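PDB 4GB7: 6-aminohexanoate-dimer hydrolase from Bacillus anthracis, which probably hydrolyses the amide bond of linear 6-aminohexanoate dimers, as a putative serine hydrolase with a beta-lactamase-type fold. Local coordinates for residues V192-H197 with D208-L213; L213-L218 with M228-M233; P362-G367 with T378-P383; A385-V390 with I411-H416. All coordinates share one frame; numbering follows the deposited sequence. Where two conformers were deposited one is given.

Contact 1: residues V192-H197 with D208-L213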
loop_
_atom_site.group_PDB
_atom_site.type_symbol
_atom_site.label_atom_id
_atom_site.label_comp_id
_atom_site.label_asym_id
_atom_site.label_seq_id
_atom_site.Cartn_x
_atom_site.Cartn_y
_atom_site.Cartn_z
ATOM N N VAL A 192 2.077 -10.221 16.888
ATOM C CA VAL A 192 3.450 -10.634 16.893
ATOM C C VAL A 192 4.360 -9.458 17.214
ATOM O O VAL A 192 4.125 -8.317 16.776
ATOM C CB VAL A 192 3.831 -11.193 15.491
ATOM C CG1 VAL A 192 5.299 -11.053 15.177
ATOM C CG2 VAL A 192 3.355 -12.648 15.330
ATOM N N GLU A 193 5.417 -9.752 17.964
ATOM C CA GLU A 193 6.496 -8.796 18.228
ATOM C C GLU A 193 7.822 -9.432 17.760
ATOM O O GLU A 193 7.961 -10.688 17.729
ATOM C CB GLU A 193 6.540 -8.408 19.734
ATOM C CG GLU A 193 6.968 -9.554 20.673
ATOM C CD GLU A 193 7.102 -9.190 22.169
ATOM O OE1 GLU A 193 7.281 -10.099 22.979
ATOM O OE2 GLU A 193 7.021 -8.002 22.510
ATOM N N TYR A 194 8.776 -8.581 17.427
ATOM C CA TYR A 194 10.089 -8.985 17.012
ATOM C C TYR A 194 11.080 -8.337 17.955
ATOM O O TYR A 194 10.785 -7.269 18.552
ATOM C CB TYR A 194 10.411 -8.471 15.587
ATOM C CG TYR A 194 9.346 -8.772 14.525
ATOM C CD1 TYR A 194 9.322 -9.983 13.852
ATOM C CD2 TYR A 194 8.386 -7.856 14.201
ATOM C CE1 TYR A 194 8.373 -10.234 12.882
ATOM C CE2 TYR A 194 7.443 -8.093 13.235
ATOM C CZ TYR A 194 7.428 -9.313 12.590
ATOM O OH TYR A 194 6.503 -9.589 11.609
ATOM N N PRO A 195 12.275 -8.926 18.058
ATOM C CA PRO A 195 13.352 -8.212 18.717
ATOM C C PRO A 195 13.653 -6.901 18.016
ATOM O O PRO A 195 13.345 -6.740 16.845
ATOM C CB PRO A 195 14.559 -9.151 18.576
ATOM C CG PRO A 195 14.005 -10.488 18.225
ATOM C CD PRO A 195 12.684 -10.260 17.573
ATOM N N THR A 196 14.243 -5.959 18.735
ATOM C CA THR A 196 14.759 -4.750 18.102
ATOM C C THR A 196 16.179 -4.912 17.553
ATOM O O THR A 196 16.567 -4.173 16.662
ATOM C CB THR A 196 14.764 -3.556 19.067
ATOM O OG1 THR A 196 15.699 -3.776 20.129
ATOM C CG2 THR A 196 13.369 -3.279 19.624
ATOM N N HIS A 197 16.970 -5.856 18.085
ATOM C CA HIS A 197 18.404 -5.977 17.721
ATOM C C HIS A 197 19.139 -4.668 17.913
ATOM O O HIS A 197 20.077 -4.334 17.197
ATOM C CB HIS A 197 18.540 -6.515 16.294
ATOM C CG HIS A 197 17.883 -7.849 16.126
ATOM N ND1 HIS A 197 18.378 -8.963 16.696
ATOM C CD2 HIS A 197 16.705 -8.220 15.490
ATOM C CE1 HIS A 197 17.552 -10.001 16.449
ATOM N NE2 HIS A 197 16.541 -9.556 15.688
ATOM N N ASP A 208 8.389 -2.108 11.041
ATOM C CA ASP A 208 8.979 -1.549 9.850
ATOM C C ASP A 208 10.540 -1.634 9.889
ATOM O O ASP A 208 11.166 -2.033 8.923
ATOM C CB ASP A 208 8.595 -0.071 9.707
ATOM C CG ASP A 208 7.182 0.148 9.199
ATOM O OD1 ASP A 208 6.658 -0.644 8.411
ATOM O OD2 ASP A 208 6.608 1.183 9.543
ATOM N N ALA A 209 11.147 -1.212 11.008
ATOM C CA ALA A 209 12.599 -1.251 11.206
ATOM C C ALA A 209 13.109 -2.655 10.877
ATOM O O ALA A 209 14.048 -2.817 10.112
ATOM C CB ALA A 209 12.950 -0.861 12.651
ATOM N N GLN A 210 12.438 -3.666 11.406
ATOM C CA GLN A 210 12.892 -5.054 11.206
ATOM C C GLN A 210 12.827 -5.496 9.758
ATOM O O GLN A 210 13.733 -6.189 9.265
ATOM C CB GLN A 210 12.159 -6.043 12.092
ATOM C CG GLN A 210 12.454 -5.860 13.586
ATOM C CD GLN A 210 13.936 -5.779 13.910
ATOM O OE1 GLN A 210 14.688 -6.692 13.580
ATOM N NE2 GLN A 210 14.366 -4.666 14.533
ATOM N N LEU A 211 11.788 -5.067 9.046
ATOM C CA LEU A 211 11.680 -5.430 7.630
ATOM C C LEU A 211 12.784 -4.776 6.854
ATOM O O LEU A 211 13.414 -5.390 6.014
ATOM C CB LEU A 211 10.312 -4.984 7.085
ATOM C CG LEU A 211 10.056 -5.204 5.579
ATOM C CD1 LEU A 211 9.826 -6.696 5.350
ATOM C CD2 LEU A 211 8.877 -4.345 5.100
ATOM N N TYR A 212 13.057 -3.506 7.169
ATOM C CA TYR A 212 14.145 -2.829 6.489
ATOM C C TYR A 212 15.552 -3.378 6.863
ATOM O O TYR A 212 16.383 -3.504 5.991
ATOM C CB TYR A 212 14.074 -1.329 6.718
ATOM C CG TYR A 212 12.786 -0.667 6.232
ATOM C CD1 TYR A 212 12.048 -1.188 5.177
ATOM C CD2 TYR A 212 12.376 0.529 6.758
ATOM C CE1 TYR A 212 10.900 -0.578 4.724
ATOM C CE2 TYR A 212 11.197 1.135 6.340
ATOM C CZ TYR A 212 10.487 0.616 5.303
ATOM O OH TYR A 212 9.341 1.246 4.888
ATOM N N LEU A 213 15.791 -3.724 8.134
ATOM C CA LEU A 213 17.037 -4.371 8.531
ATOM C C LEU A 213 17.170 -5.735 7.826
ATOM O O LEU A 213 18.212 -6.062 7.271
ATOM C CB LEU A 213 17.094 -4.553 10.028
ATOM C CG LEU A 213 17.372 -3.252 10.802
ATOM C CD1 LEU A 213 16.861 -3.406 12.238
ATOM C CD2 LEU A 213 18.848 -2.854 10.728
#
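Q210 leaves its helix with CG anti to the carbonyl carbon, and the chain bends at chi2 (-50°), which brings CD within 3.1 Å of O of P195. H197 has CG beside its own backbone N (chi1 -59°), and its imidazole crosses the Q210 side chain at about a right angle, the two planes 43° apart. OE1 of Q210 lies in the plane of that ring, at its edge, 3.2 Å from CD2 of H197. The other end of the amide makes the one hydrogen bond across the contact: NE2 of Q210 to O of T196, 3.1 Å, a bent bond whose donor sits above the carbonyl plane. Lower on the chain, CG of Q210 packs 3.9 Å from CB of Y194. N206 supports both sides, taking a bond from NE2 of Q210 and giving one to O of P195. Both nitrogens of H197 are spoken for, by D225 and E236, and Y194 OH bonds to N250. The contact thus joins the loop that follows strand 191-193 to helix 206-214, with helix 230-235 packed against both through M233, and with strand 238-241 paired beside strand 191-193.

Contact 2: residues L213-L218 with M228-M233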
loop_
_atom_site.group_PDB
_atom_site.type_symbol
_atom_site.label_atom_id
_atom_site.label_comp_id
_atom_site.label_asym_id
_atom_site.label_seq_id
_atom_site.Cartn_x
_atom_site.Cartn_y
_atom_site.Cartn_z
ATOM N N LEU A 213 15.791 -3.724 8.134
ATOM C CA LEU A 213 17.037 -4.371 8.531
ATOM C C LEU A 213 17.170 -5.735 7.826
ATOM O O LEU A 213 18.212 -6.062 7.271
ATOM C CB LEU A 213 17.094 -4.553 10.028
ATOM C CG LEU A 213 17.372 -3.252 10.802
ATOM C CD1 LEU A 213 16.861 -3.406 12.238
ATOM C CD2 LEU A 213 18.848 -2.854 10.728
ATOM N N ALA A 214 16.091 -6.494 7.808
ATOM C CA ALA A 214 16.051 -7.781 7.062
ATOM C C ALA A 214 16.412 -7.653 5.586
ATOM O O ALA A 214 17.023 -8.567 4.995
ATOM C CB ALA A 214 14.689 -8.441 7.221
ATOM N N SER A 215 16.034 -6.513 4.996
ATOM C CA SER A 215 16.253 -6.231 3.598
ATOM C C SER A 215 17.566 -5.504 3.345
ATOM O O SER A 215 17.836 -5.122 2.213
ATOM C CB SER A 215 15.127 -5.334 3.065
ATOM O OG SER A 215 13.866 -5.888 3.281
ATOM N N ASN A 216 18.347 -5.267 4.408
ATOM C CA ASN A 216 19.632 -4.619 4.303
ATOM C C ASN A 216 19.562 -3.163 3.847
ATOM O O ASN A 216 20.466 -2.694 3.160
ATOM C CB ASN A 216 20.570 -5.417 3.374
ATOM C CG ASN A 216 22.027 -5.038 3.560
ATOM O OD1 ASN A 216 22.445 -4.711 4.661
ATOM N ND2 ASN A 216 22.802 -5.080 2.480
ATOM N N ILE A 217 18.480 -2.459 4.185
ATOM C CA ILE A 217 18.346 -1.059 3.753
ATOM C C ILE A 217 18.292 -0.103 4.944
ATOM O O ILE A 217 18.039 1.091 4.772
ATOM C CB ILE A 217 17.164 -0.829 2.763
ATOM C CG1 ILE A 217 15.790 -1.028 3.400
ATOM C CG2 ILE A 217 17.303 -1.703 1.532
ATOM C CD1 ILE A 217 14.637 -0.617 2.478
ATOM N N LEU A 218 18.496 -0.644 6.150
ATOM C CA LEU A 218 18.930 0.160 7.313
ATOM C C LEU A 218 20.288 -0.372 7.763
ATOM O O LEU A 218 20.669 -1.489 7.414
ATOM C CB LEU A 218 17.936 0.108 8.459
ATOM C CG LEU A 218 16.638 0.897 8.241
ATOM C CD1 LEU A 218 15.635 0.602 9.344
ATOM C CD2 LEU A 218 16.962 2.385 8.126
HETATM N N MSE A 228 18.710 -11.567 8.329
HETATM C CA MSE A 228 19.557 -11.314 7.154
HETATM C C MSE A 228 18.783 -11.296 5.839
HETATM O O MSE A 228 19.297 -10.840 4.830
HETATM C CB MSE A 228 20.702 -12.351 7.083
HETATM C CG MSE A 228 21.667 -12.370 8.309
HETATM SE SE MSE A 228 22.610 -10.667 8.507
HETATM C CE MSE A 228 23.891 -10.895 7.024
ATOM N N LYS A 229 17.545 -11.781 5.891
ATOM C CA LYS A 229 16.623 -11.776 4.784
ATOM C C LYS A 229 15.232 -11.734 5.387
ATOM O O LYS A 229 15.065 -12.036 6.555
ATOM C CB LYS A 229 16.837 -13.010 3.934
ATOM C CG LYS A 229 16.553 -14.313 4.629
ATOM C CD LYS A 229 16.864 -15.476 3.708
ATOM C CE LYS A 229 16.519 -16.798 4.339
ATOM N NZ LYS A 229 16.558 -17.901 3.352
ATOM N N ILE A 230 14.226 -11.381 4.590
ATOM C CA ILE A 230 12.854 -11.202 5.094
ATOM C C ILE A 230 12.324 -12.441 5.842
ATOM O O ILE A 230 11.712 -12.318 6.907
ATOM C CB ILE A 230 11.907 -10.770 3.947
ATOM C CG1 ILE A 230 12.260 -9.364 3.457
ATOM C CG2 ILE A 230 10.433 -10.807 4.386
ATOM C CD1 ILE A 230 11.586 -9.058 2.134
ATOM N N TYR A 231 12.554 -13.632 5.309
ATOM C CA TYR A 231 12.018 -14.786 5.973
ATOM C C TYR A 231 12.602 -15.029 7.359
ATOM O O TYR A 231 11.919 -15.613 8.230
ATOM C CB TYR A 231 12.183 -16.027 5.104
ATOM C CG TYR A 231 11.486 -16.002 3.745
ATOM C CD1 TYR A 231 10.405 -15.167 3.480
ATOM C CD2 TYR A 231 11.904 -16.826 2.730
ATOM C CE1 TYR A 231 9.780 -15.165 2.259
ATOM C CE2 TYR A 231 11.262 -16.834 1.487
ATOM C CZ TYR A 231 10.208 -16.002 1.252
ATOM O OH TYR A 231 9.558 -16.003 0.036
ATOM N N ASP A 232 13.843 -14.603 7.570
ATOM C CA ASP A 232 14.465 -14.648 8.913
ATOM C C ASP A 232 13.639 -13.881 9.946
ATOM O O ASP A 232 13.477 -14.289 11.094
ATOM C CB ASP A 232 15.877 -14.048 8.898
ATOM C CG ASP A 232 16.912 -14.913 8.204
ATOM O OD1 ASP A 232 16.637 -16.091 7.799
ATOM O OD2 ASP A 232 18.046 -14.373 8.099
HETATM N N MSE A 233 13.138 -12.732 9.535
HETATM C CA MSE A 233 12.287 -11.920 10.402
HETATM C C MSE A 233 11.043 -12.682 10.825
HETATM O O MSE A 233 10.634 -12.630 11.964
HETATM C CB MSE A 233 11.926 -10.592 9.705
HETATM C CG MSE A 233 11.017 -9.676 10.528
HETATM SE SE MSE A 233 10.249 -8.222 9.549
HETATM C CE MSE A 233 8.932 -9.284 8.572
#
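A214 lays its methyl over the first turn of helix 230-235: CB is 3.7 Å from O of K229 and 3.9 Å from CA of I230, and CB of selenomethionine M233 lies beyond at 4.3 Å. The backbones come close enough for O of A214 to meet CA of K229 at 3.2 Å, a CA-H...O contact. Next along, S215 OG stands 3.8 Å from CG1 of I230; its polar needs are met by O of L211 and by Q298. Where helix 206-214 ends, N216 takes positive phi in a Schellman motif. K229 occupies the N-cap position of the facing helix. D232 closes that end with its carboxylate, whose OD2 accepts from M228 N at 2.9 Å through the anti lone pair and more weakly from K229 N. I230 N bonds to D292. No hydrogen bond links the two segments, and two acceptors, O of A214 and O of M228, lie only 3.2 Å apart. R220 donates to O of M228, one of the two, and to O of L213, so its charge may offset part of the repulsion, while the joint rests on close packing of backbone and of the A214 methyl.

Contact 3: residues P362-G367 with T378-P383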
loop_
_atom_site.group_PDB
_atom_site.type_symbol
_atom_site.label_atom_id
_atom_site.label_comp_id
_atom_site.label_asym_id
_atom_site.label_seq_id
_atom_site.Cartn_x
_atom_site.Cartn_y
_atom_site.Cartn_z
ATOM N N PRO A 362 -13.126 2.870 6.461
ATOM C CA PRO A 362 -13.370 3.902 7.463
ATOM C C PRO A 362 -14.818 4.050 7.921
ATOM O O PRO A 362 -15.073 4.767 8.874
ATOM C CB PRO A 362 -12.954 5.200 6.717
ATOM C CG PRO A 362 -13.117 4.895 5.258
ATOM C CD PRO A 362 -12.667 3.446 5.190
ATOM N N HIS A 363 -15.754 3.480 7.174
ATOM C CA HIS A 363 -17.210 3.733 7.344
ATOM C C HIS A 363 -17.542 5.199 7.300
ATOM O O HIS A 363 -18.201 5.739 8.195
ATOM C CB HIS A 363 -17.713 3.074 8.631
ATOM C CG HIS A 363 -17.566 1.581 8.611
ATOM N ND1 HIS A 363 -16.662 0.908 9.380
ATOM C CD2 HIS A 363 -18.178 0.631 7.813
ATOM C CE1 HIS A 363 -16.751 -0.405 9.098
ATOM N NE2 HIS A 363 -17.668 -0.572 8.149
ATOM N N ASN A 364 -17.113 5.838 6.229
ATOM C CA ASN A 364 -17.435 7.208 5.989
ATOM C C ASN A 364 -18.751 7.299 5.215
ATOM O O ASN A 364 -19.359 6.274 4.840
ATOM C CB ASN A 364 -16.259 7.998 5.379
ATOM C CG ASN A 364 -16.047 7.762 3.881
ATOM O OD1 ASN A 364 -16.785 7.020 3.224
ATOM N ND2 ASN A 364 -14.988 8.393 3.329
ATOM N N GLU A 365 -19.202 8.523 4.966
ATOM C CA GLU A 365 -20.516 8.689 4.361
ATOM C C GLU A 365 -20.557 8.232 2.907
ATOM O O GLU A 365 -21.658 8.160 2.333
ATOM C CB GLU A 365 -21.027 10.120 4.472
ATOM C CG GLU A 365 -20.244 11.140 3.682
ATOM C CD GLU A 365 -20.919 12.494 3.732
ATOM O OE1 GLU A 365 -22.023 12.691 3.152
ATOM O OE2 GLU A 365 -20.318 13.359 4.316
ATOM N N GLN A 366 -19.378 7.971 2.309
ATOM C CA GLN A 366 -19.329 7.503 0.908
ATOM C C GLN A 366 -19.215 6.027 0.791
ATOM O O GLN A 366 -19.269 5.512 -0.323
ATOM C CB GLN A 366 -18.149 8.095 0.175
ATOM C CG GLN A 366 -18.084 9.604 0.277
ATOM C CD GLN A 366 -19.222 10.276 -0.445
ATOM O OE1 GLN A 366 -20.146 10.766 0.172
ATOM N NE2 GLN A 366 -19.171 10.268 -1.768
ATOM N N GLY A 367 -18.997 5.342 1.901
ATOM C CA GLY A 367 -18.763 3.902 1.807
ATOM C C GLY A 367 -17.359 3.650 1.204
ATOM O O GLY A 367 -17.135 2.596 0.574
ATOM N N THR A 378 -1.686 7.222 -0.154
ATOM C CA THR A 378 -3.059 6.747 -0.092
ATOM C C THR A 378 -3.535 6.293 -1.469
ATOM O O THR A 378 -3.307 6.991 -2.464
ATOM C CB THR A 378 -4.048 7.833 0.395
ATOM O OG1 THR A 378 -3.617 8.362 1.665
ATOM C CG2 THR A 378 -5.492 7.276 0.538
ATOM N N LEU A 379 -4.189 5.128 -1.488
ATOM C CA LEU A 379 -5.123 4.784 -2.569
ATOM C C LEU A 379 -6.503 4.749 -1.991
ATOM O O LEU A 379 -6.798 3.915 -1.095
ATOM C CB LEU A 379 -4.791 3.421 -3.198
ATOM C CG LEU A 379 -5.736 2.924 -4.276
ATOM C CD1 LEU A 379 -5.902 3.837 -5.498
ATOM C CD2 LEU A 379 -5.281 1.509 -4.687
ATOM N N TYR A 380 -7.369 5.583 -2.488
ATOM C CA TYR A 380 -8.714 5.820 -1.887
ATOM C C TYR A 380 -9.785 5.603 -2.978
ATOM O O TYR A 380 -9.732 6.211 -4.065
ATOM C CB TYR A 380 -8.771 7.246 -1.358
ATOM C CG TYR A 380 -10.114 7.714 -0.817
ATOM C CD1 TYR A 380 -10.454 7.571 0.539
ATOM C CD2 TYR A 380 -11.037 8.342 -1.633
ATOM C CE1 TYR A 380 -11.674 8.019 1.042
ATOM C CE2 TYR A 380 -12.256 8.790 -1.145
ATOM C CZ TYR A 380 -12.559 8.652 0.207
ATOM O OH TYR A 380 -13.752 9.113 0.712
ATOM N N ILE A 381 -10.754 4.730 -2.696
ATOM C CA ILE A 381 -11.780 4.393 -3.660
ATOM C C ILE A 381 -13.123 4.729 -3.049
ATOM O O ILE A 381 -13.470 4.204 -1.967
ATOM C CB ILE A 381 -11.719 2.894 -4.037
ATOM C CG1 ILE A 381 -10.261 2.563 -4.544
ATOM C CG2 ILE A 381 -12.833 2.573 -5.033
ATOM C CD1 ILE A 381 -10.061 1.128 -4.842
ATOM N N ASP A 382 -13.890 5.534 -3.755
ATOM C CA ASP A 382 -15.223 5.992 -3.323
ATOM C C ASP A 382 -16.253 5.442 -4.294
ATOM O O ASP A 382 -16.425 5.922 -5.369
ATOM C CB ASP A 382 -15.237 7.528 -3.308
ATOM C CG ASP A 382 -16.598 8.135 -3.023
ATOM O OD1 ASP A 382 -17.594 7.404 -3.040
ATOM O OD2 ASP A 382 -16.663 9.369 -2.708
ATOM N N PRO A 383 -16.925 4.341 -3.914
ATOM C CA PRO A 383 -17.896 3.751 -4.813
ATOM C C PRO A 383 -19.206 4.549 -4.946
ATOM O O PRO A 383 -19.944 4.328 -5.913
ATOM C CB PRO A 383 -18.140 2.394 -4.210
ATOM C CG PRO A 383 -17.616 2.429 -2.857
ATOM C CD PRO A 383 -16.863 3.685 -2.616
#
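N364 and Y380 reach toward each other tip to tip, the amide plane turned 66° from the ring. ND2 of N364 approaches at the ring's edge and donates to OH of Y380 at 3.0 Å, with the hydroxyl lying in the plane of the amide. The N364 side chain has CG between its backbone N and carbonyl carbon (chi1 78°), and OD1 curls back to accept from Q366 N at 2.9 Å. Beside this pair, Q366 and D382 cross obliquely with amide and carboxylate 84° apart. NE2 of Q366 meets the syn lone pair of OD2 of D382 in a fairly straight bond of 2.8 Å, and CB of Q366 rests 3.3 Å from OD1 of D382. That OD1 is also gripped by A385 N, while OE1 of Q366 takes a bond from H415, fixing the amide at both ends. P383 finishes the contact, its CD 3.4 Å from O of G367. The motif is a type I turn from N364 to G367 with an Asx turn at its first residue. It connects strand 359-361 to edge strand 369-373 and ties the connection to strand 377-382 of the central antiparallel sheet of this beta-lactamase-type fold.

Contact 4: residues A385-V390 with I411-H416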
loop_
_atom_site.group_PDB
_atom_site.type_symbol
_atom_site.label_atom_id
_atom_site.label_comp_id
_atom_site.label_asym_id
_atom_site.label_seq_id
_atom_site.Cartn_x
_atom_site.Cartn_y
_atom_site.Cartn_z
ATOM N N ALA A 385 -19.435 8.038 -5.205
ATOM C CA ALA A 385 -19.129 9.059 -6.201
ATOM C C ALA A 385 -18.368 8.551 -7.402
ATOM O O ALA A 385 -18.056 9.329 -8.321
ATOM C CB ALA A 385 -18.421 10.245 -5.581
ATOM N N LYS A 386 -18.065 7.257 -7.416
ATOM C CA LYS A 386 -17.315 6.654 -8.501
ATOM C C LYS A 386 -15.984 7.401 -8.712
ATOM O O LYS A 386 -15.687 7.844 -9.807
ATOM C CB LYS A 386 -18.210 6.619 -9.758
ATOM C CG LYS A 386 -19.451 5.747 -9.571
ATOM C CD LYS A 386 -20.697 6.325 -10.243
ATOM C CE LYS A 386 -21.269 7.569 -9.541
ATOM N NZ LYS A 386 -21.306 8.784 -10.427
HETATM N N MSE A 387 -15.223 7.580 -7.627
HETATM C CA MSE A 387 -14.000 8.354 -7.630
HETATM C C MSE A 387 -12.848 7.546 -7.078
HETATM O O MSE A 387 -13.009 6.736 -6.149
HETATM C CB MSE A 387 -14.190 9.637 -6.818
HETATM C CG MSE A 387 -13.031 10.533 -6.855
HETATM SE SE MSE A 387 -13.188 12.064 -5.639
HETATM C CE MSE A 387 -13.091 10.885 -4.055
ATOM N N VAL A 388 -11.707 7.685 -7.735
ATOM C CA VAL A 388 -10.427 7.137 -7.263
ATOM C C VAL A 388 -9.485 8.313 -6.992
ATOM O O VAL A 388 -9.332 9.204 -7.844
ATOM C CB VAL A 388 -9.799 6.219 -8.306
ATOM C CG1 VAL A 388 -8.402 5.718 -7.883
ATOM C CG2 VAL A 388 -10.732 5.065 -8.624
ATOM N N ILE A 389 -8.798 8.274 -5.846
ATOM C CA ILE A 389 -7.716 9.207 -5.566
ATOM C C ILE A 389 -6.447 8.422 -5.265
ATOM O O ILE A 389 -6.459 7.467 -4.483
ATOM C CB ILE A 389 -8.055 10.176 -4.450
ATOM C CG1 ILE A 389 -9.235 11.098 -4.890
ATOM C CG2 ILE A 389 -6.848 10.959 -3.950
ATOM C CD1 ILE A 389 -9.601 12.142 -3.857
ATOM N N VAL A 390 -5.390 8.812 -5.933
ATOM C CA VAL A 390 -4.019 8.360 -5.667
ATOM C C VAL A 390 -3.251 9.510 -5.107
ATOM O O VAL A 390 -3.210 10.579 -5.707
ATOM C CB VAL A 390 -3.312 7.803 -6.913
ATOM C CG1 VAL A 390 -1.878 7.381 -6.579
ATOM C CG2 VAL A 390 -4.074 6.574 -7.452
ATOM N N ILE A 411 -13.780 13.532 0.653
ATOM C CA ILE A 411 -15.234 13.631 0.655
ATOM C C ILE A 411 -15.707 14.931 -0.002
ATOM O O ILE A 411 -16.594 14.921 -0.876
ATOM C CB ILE A 411 -15.822 13.473 2.080
ATOM C CG1 ILE A 411 -15.444 12.116 2.700
ATOM C CG2 ILE A 411 -17.353 13.645 1.993
ATOM C CD1 ILE A 411 -15.805 11.935 4.168
ATOM N N ASP A 412 -15.119 16.062 0.380
ATOM C CA ASP A 412 -15.469 17.299 -0.241
ATOM C C ASP A 412 -15.191 17.364 -1.730
ATOM O O ASP A 412 -16.016 17.913 -2.490
ATOM C CB ASP A 412 -14.780 18.461 0.455
ATOM C CG ASP A 412 -15.334 18.723 1.867
ATOM O OD1 ASP A 412 -16.486 18.299 2.205
ATOM O OD2 ASP A 412 -14.608 19.398 2.620
ATOM N N ILE A 413 -14.055 16.811 -2.158
ATOM C CA ILE A 413 -13.787 16.723 -3.590
ATOM C C ILE A 413 -14.866 15.900 -4.308
ATOM O O ILE A 413 -15.382 16.308 -5.332
ATOM C CB ILE A 413 -12.363 16.191 -3.915
ATOM C CG1 ILE A 413 -11.308 17.168 -3.431
ATOM C CG2 ILE A 413 -12.254 15.869 -5.433
ATOM C CD1 ILE A 413 -9.904 16.584 -3.394
ATOM N N ALA A 414 -15.175 14.713 -3.786
ATOM C CA ALA A 414 -16.222 13.887 -4.367
ATOM C C ALA A 414 -17.550 14.669 -4.514
ATOM O O ALA A 414 -18.226 14.605 -5.544
ATOM C CB ALA A 414 -16.440 12.631 -3.498
ATOM N N HIS A 415 -17.975 15.349 -3.459
ATOM C CA HIS A 415 -19.275 16.023 -3.497
ATOM C C HIS A 415 -19.244 17.176 -4.509
ATOM O O HIS A 415 -20.236 17.464 -5.156
ATOM C CB HIS A 415 -19.635 16.549 -2.122
ATOM C CG HIS A 415 -19.955 15.465 -1.139
ATOM N ND1 HIS A 415 -20.201 15.703 0.164
ATOM C CD2 HIS A 415 -20.010 14.073 -1.303
ATOM C CE1 HIS A 415 -20.465 14.523 0.776
ATOM N NE2 HIS A 415 -20.326 13.541 -0.122
ATOM N N HIS A 416 -18.109 17.849 -4.622
ATOM C CA HIS A 416 -17.910 18.872 -5.651
ATOM C C HIS A 416 -18.029 18.329 -7.063
ATOM O O HIS A 416 -18.740 18.904 -7.896
ATOM C CB HIS A 416 -16.587 19.559 -5.435
ATOM C CG HIS A 416 -16.230 20.537 -6.510
ATOM N ND1 HIS A 416 -16.741 21.782 -6.557
ATOM C CD2 HIS A 416 -15.376 20.419 -7.574
ATOM C CE1 HIS A 416 -16.227 22.434 -7.610
ATOM N NE2 HIS A 416 -15.388 21.596 -8.238
#
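Selenomethionine M387 is the main bump on the strand side, and the hollow it enters lies on helix 411-416 at the small residue A414. Its chain runs extended from the sheet, with CG anti to the backbone N (chi1 -175°), until chi3 turns it (67°) and swings CE over toward the alanine. SE rests directly on the helix backbone, 3.8 Å from CA of A414 and equally far from its N, while CE covers the methyl, 3.8 Å from CB of A414. The branch methyl CG2 of I413 forms one wall of the hollow, 3.9 Å from SE of M387. Just before the strand, A385 brings its own CB to 3.7 Å from CB of A414, so that this one methyl is touched by both A385 and M387. I389, two residues after M387, reaches I413 more loosely, CD1 to CD1 at 4.5 Å.

Strand and helix run roughly antiparallel, 140° between their directions, with axes 10.0 Å apart. A G1 bulge, K386 and M387 together opposite D382, opens the strand. From the neighbouring strand 110-117, F113 touches I413 and I389, and V115 touches M387; Y380, against M387, and D382, against A414, border the seam from strand 377-382.

No hydrogen bond crosses this interface. Methyls, a selenium and a piece of helix backbone meet in a buried seam whose side-chain contacts are apolar, with D382 a polar neighbour at its border. The helix is therefore held on the sheet by fit of shape and by exclusion of water, while the imidazole of H415 bonds to Q366 and to O of Q422.

Overall arrangement
The contacts form two pairs, on opposite sides of the chain's centre. Contacts 1 and 2 come first along the chain, their centres 9 Å apart; they share L213 and helix 206-214, and the SE of M233 packs 3.5 Å from the N of L211. Contacts 3 and 4 follow, also with centres 9 Å apart, on neighbouring strands 377-382 and 387-393 of the five-stranded sheet, and Q366 joins H415 across them. Between the pairs, centres lie about 31 to 38 Å apart, and nothing touches. The first pair ties helix 206-214 to the loop after strand 191-193 and to the start of helix 230-235; the second fixes helix 402-417 and a turn to the sheet, two separate regions of one beta-lactamase-like architecture.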